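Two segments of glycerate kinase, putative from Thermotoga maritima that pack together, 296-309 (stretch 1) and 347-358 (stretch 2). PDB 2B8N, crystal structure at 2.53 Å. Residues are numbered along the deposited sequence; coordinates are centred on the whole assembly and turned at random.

Stretch 1 (296-309) GRFIASIMKEVKFK
Stretch 2 347-358: IALEGIEGVILC

Stretch 1 is helical throughout, with i to i+4 backbone hydrogen bonds from Ala300 N to Gly296 O (2.9 Å) onward. Stretch 2 finishes a helix at Ala348, turns, and enters a strand at Val355. Helix 296-309 and strand 355-358 run nearly antiparallel, at 152°, with axes 10.2 Å apart at closest approach.

Ile347 lies at the edge of the Arg297 guanidinium, its CG2 3.7 Å from NH1. Ala348 CB covers one face of the Arg297 guanidinium, 3.7 Å from Arg297 NH1. The CA atoms of Arg297 and Ala348 are 6.0 Å apart. Ala348 CB, which points toward the helix, also packs against Ala300 CB at 3.4 Å. Arg297 is m, t, p along chi1 to chi3.

Leu349 (m, t) leaves helical phi/psi and opens a type II turn to Ile352, closed by Ile352 N to Leu349 O at 3.3 Å. Leu349 CD2 packs 3.8 Å from Ala300 CB, and Leu349 CD1 lies 3.9 Å from Met303 CE. Gly351, at phi 83°, suits the turn and touches nothing in the helix.

Ile352 (m, t) points toward the helix. Its CD1 lies 3.9 Å from Lys304 CD and, at the edge of the Phe308 ring, 4.4 Å from CE2. Its CG2 is 4.0 Å from Lys307 CG, so the lysines contribute their aliphatic carbons here.

Glu353 accepts through its backbone: Lys307 NZ donates to Glu353 O at 2.7 Å. Lys307 is t, p, t, t. At Gly354, phi is 83°, and a CB would clash with Lys307 NZ.

Val355 begins the strand, phi/psi -123/132°. Its CB is 3.8 Å from CE of Met303, a selenomethionine (m, t, p). Ile356 points away, but its O is 3.5 Å from Met303 CE. Leu357 (t, t) points back toward the helix, its CD1 3.6 Å from Ile299 CG2 and 4.1 Å from Met303 SE.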

# COMPACT_ATOMS: atom_id res chain seq x y z
N GLY A 296 5.47 18.58 6.60
CA GLY A 296 4.39 19.57 6.60
C GLY A 296 4.96 20.98 6.48
O GLY A 296 4.42 21.81 5.77
N ARG A 297 6.07 21.22 7.17
CA ARG A 297 6.77 22.51 7.12
C ARG A 297 7.44 22.78 5.77
O ARG A 297 7.44 23.91 5.30
CB ARG A 297 7.82 22.59 8.22
CG ARG A 297 7.23 22.69 9.60
CD ARG A 297 8.19 23.31 10.61
NE ARG A 297 8.14 24.78 10.57
CZ ARG A 297 7.14 25.54 11.04
NH1 ARG A 297 6.05 25.00 11.59
NH2 ARG A 297 7.22 26.86 10.94
N PHE A 298 8.01 21.74 5.17
CA PHE A 298 8.67 21.88 3.87
C PHE A 298 7.63 22.27 2.83
O PHE A 298 7.80 23.24 2.08
CB PHE A 298 9.37 20.57 3.46
CG PHE A 298 10.50 20.76 2.47
CD1 PHE A 298 10.28 21.33 1.23
CD2 PHE A 298 11.79 20.34 2.78
CE1 PHE A 298 11.34 21.50 0.33
CE2 PHE A 298 12.84 20.50 1.85
CZ PHE A 298 12.61 21.07 0.64
N ILE A 299 6.52 21.54 2.82
CA ILE A 299 5.43 21.80 1.89
C ILE A 299 4.85 23.20 2.14
O ILE A 299 4.65 23.97 1.21
CB ILE A 299 4.38 20.72 2.04
CG1 ILE A 299 4.96 19.37 1.56
CG2 ILE A 299 3.08 21.12 1.30
CD1 ILE A 299 4.14 18.19 2.03
N ALA A 300 4.60 23.54 3.40
CA ALA A 300 4.24 24.91 3.77
C ALA A 300 5.21 25.94 3.17
O ALA A 300 4.77 26.95 2.63
CB ALA A 300 4.17 25.04 5.26
N SER A 301 6.52 25.69 3.23
CA SER A 301 7.51 26.64 2.71
C SER A 301 7.39 26.81 1.22
O SER A 301 7.61 27.91 0.71
CB SER A 301 8.95 26.21 3.01
OG SER A 301 9.18 26.06 4.39
N ILE A 302 7.06 25.71 0.52
CA ILE A 302 6.81 25.77 -0.94
C ILE A 302 5.53 26.58 -1.23
O ILE A 302 5.54 27.43 -2.10
CB ILE A 302 6.74 24.38 -1.60
CG1 ILE A 302 8.02 23.59 -1.36
CG2 ILE A 302 6.52 24.50 -3.11
CD1 ILE A 302 7.91 22.11 -1.80
N MSE A 303 4.48 26.34 -0.46
CA MSE A 303 3.23 27.10 -0.62
C MSE A 303 3.44 28.63 -0.44
O MSE A 303 2.84 29.44 -1.15
CB MSE A 303 2.13 26.57 0.31
CG MSE A 303 1.75 25.13 -0.05
SE MSE A 303 0.61 24.17 1.19
CE MSE A 303 -0.91 25.26 1.13
N LYS A 304 4.31 29.00 0.50
CA LYS A 304 4.63 30.40 0.75
C LYS A 304 5.41 30.99 -0.43
O LYS A 304 5.25 32.16 -0.78
CB LYS A 304 5.42 30.59 2.04
CG LYS A 304 4.74 30.04 3.32
CD LYS A 304 5.29 30.70 4.57
CE LYS A 304 5.76 29.72 5.61
NZ LYS A 304 6.90 30.30 6.40
N GLU A 305 6.24 30.17 -1.06
CA GLU A 305 6.96 30.64 -2.22
C GLU A 305 5.99 30.97 -3.36
O GLU A 305 6.11 32.00 -4.02
CB GLU A 305 8.00 29.61 -2.67
CG GLU A 305 9.12 30.19 -3.54
CD GLU A 305 10.02 31.19 -2.82
OE1 GLU A 305 10.05 31.25 -1.56
OE2 GLU A 305 10.71 31.94 -3.56
N VAL A 306 5.02 30.09 -3.57
CA VAL A 306 4.01 30.29 -4.60
C VAL A 306 3.17 31.50 -4.26
O VAL A 306 2.93 32.36 -5.12
CB VAL A 306 3.08 29.07 -4.72
CG1 VAL A 306 1.81 29.43 -5.45
CG2 VAL A 306 3.82 27.92 -5.43
N LYS A 307 2.71 31.57 -3.02
CA LYS A 307 1.86 32.67 -2.59
C LYS A 307 2.54 34.04 -2.82
O LYS A 307 1.97 34.89 -3.47
CB LYS A 307 1.42 32.47 -1.14
CG LYS A 307 0.61 33.61 -0.58
CD LYS A 307 -0.78 33.70 -1.19
CE LYS A 307 -1.63 34.73 -0.44
NZ LYS A 307 -3.06 34.54 -0.77
N PHE A 308 3.77 34.24 -2.33
CA PHE A 308 4.42 35.56 -2.35
C PHE A 308 5.34 35.80 -3.51
O PHE A 308 5.60 36.95 -3.82
CB PHE A 308 5.20 35.80 -1.04
CG PHE A 308 4.32 35.78 0.16
CD1 PHE A 308 3.40 36.81 0.36
CD2 PHE A 308 4.33 34.71 1.03
CE1 PHE A 308 2.53 36.78 1.43
CE2 PHE A 308 3.47 34.68 2.11
CZ PHE A 308 2.57 35.72 2.32
N LYS A 309 5.87 34.75 -4.13
CA LYS A 309 6.79 34.94 -5.26
C LYS A 309 6.32 34.27 -6.55
O LYS A 309 6.95 34.41 -7.58
CB LYS A 309 8.18 34.44 -4.89
CG LYS A 309 8.76 35.10 -3.65
CD LYS A 309 9.26 36.49 -3.96
CE LYS A 309 9.38 37.32 -2.69
NZ LYS A 309 10.43 38.38 -2.76
N ILE A 347 0.26 25.20 11.39
CA ILE A 347 1.12 26.04 12.21
C ILE A 347 1.99 26.94 11.33
O ILE A 347 2.01 28.15 11.49
CB ILE A 347 2.00 25.16 13.13
CG1 ILE A 347 1.11 24.52 14.22
CG2 ILE A 347 3.14 25.96 13.75
CD1 ILE A 347 1.71 23.31 14.91
N ALA A 348 2.71 26.34 10.38
CA ALA A 348 3.53 27.05 9.40
C ALA A 348 2.78 28.05 8.50
O ALA A 348 3.38 28.99 7.99
CB ALA A 348 4.27 26.04 8.52
N LEU A 349 1.48 27.84 8.26
CA LEU A 349 0.69 28.70 7.37
C LEU A 349 -0.21 29.65 8.12
O LEU A 349 -1.07 30.26 7.49
CB LEU A 349 -0.21 27.88 6.45
CG LEU A 349 0.44 26.81 5.61
CD1 LEU A 349 -0.65 25.92 5.00
CD2 LEU A 349 1.32 27.45 4.55
N GLU A 350 -0.07 29.78 9.44
CA GLU A 350 -0.95 30.67 10.19
C GLU A 350 -0.94 32.06 9.56
O GLU A 350 0.12 32.61 9.27
CB GLU A 350 -0.56 30.76 11.67
CG GLU A 350 -1.46 31.71 12.45
CD GLU A 350 -1.29 31.64 13.95
OE1 GLU A 350 -0.55 30.77 14.45
OE2 GLU A 350 -1.91 32.47 14.65
N GLY A 351 -2.13 32.61 9.35
CA GLY A 351 -2.28 34.00 8.94
C GLY A 351 -2.13 34.28 7.46
O GLY A 351 -2.09 35.42 7.05
N ILE A 352 -2.04 33.25 6.65
CA ILE A 352 -1.89 33.46 5.22
C ILE A 352 -3.21 33.17 4.53
O ILE A 352 -3.73 32.07 4.62
CB ILE A 352 -0.81 32.57 4.62
CG1 ILE A 352 0.54 32.84 5.26
CG2 ILE A 352 -0.70 32.83 3.13
CD1 ILE A 352 1.60 31.82 4.86
N GLU A 353 -3.76 34.18 3.87
CA GLU A 353 -4.95 34.01 3.04
C GLU A 353 -4.64 33.08 1.89
O GLU A 353 -3.51 33.02 1.45
CB GLU A 353 -5.36 35.34 2.39
CG GLU A 353 -5.85 36.49 3.29
CD GLU A 353 -6.15 37.75 2.45
OE1 GLU A 353 -6.10 37.65 1.20
OE2 GLU A 353 -6.43 38.83 3.03
N GLY A 354 -5.66 32.37 1.42
CA GLY A 354 -5.64 31.77 0.10
C GLY A 354 -4.95 30.43 -0.02
O GLY A 354 -4.62 30.01 -1.14
N VAL A 355 -4.73 29.75 1.12
CA VAL A 355 -4.00 28.49 1.11
C VAL A 355 -4.80 27.36 1.72
O VAL A 355 -5.38 27.49 2.79
CB VAL A 355 -2.64 28.60 1.82
CG1 VAL A 355 -1.72 29.51 1.02
CG2 VAL A 355 -2.79 29.11 3.25
N ILE A 356 -4.83 26.23 1.01
CA ILE A 356 -5.44 25.00 1.53
C ILE A 356 -4.46 23.86 1.38
O ILE A 356 -3.88 23.69 0.31
CB ILE A 356 -6.78 24.68 0.83
CG1 ILE A 356 -7.86 25.66 1.31
CG2 ILE A 356 -7.24 23.25 1.09
N LEU A 357 -4.25 23.09 2.44
CA LEU A 357 -3.51 21.83 2.32
C LEU A 357 -4.36 20.67 2.80
O LEU A 357 -4.99 20.74 3.87
CB LEU A 357 -2.19 21.84 3.08
CG LEU A 357 -1.48 20.48 3.04
CD1 LEU A 357 -0.00 20.65 3.12
CD2 LEU A 357 -1.94 19.53 4.14
N CYS A 358 -4.34 19.60 2.02
CA CYS A 358 -5.13 18.43 2.28
C CYS A 358 -4.27 17.20 2.15
O CYS A 358 -3.72 16.97 1.09
CB CYS A 358 -6.23 18.33 1.26
SG CYS A 358 -7.24 16.84 1.49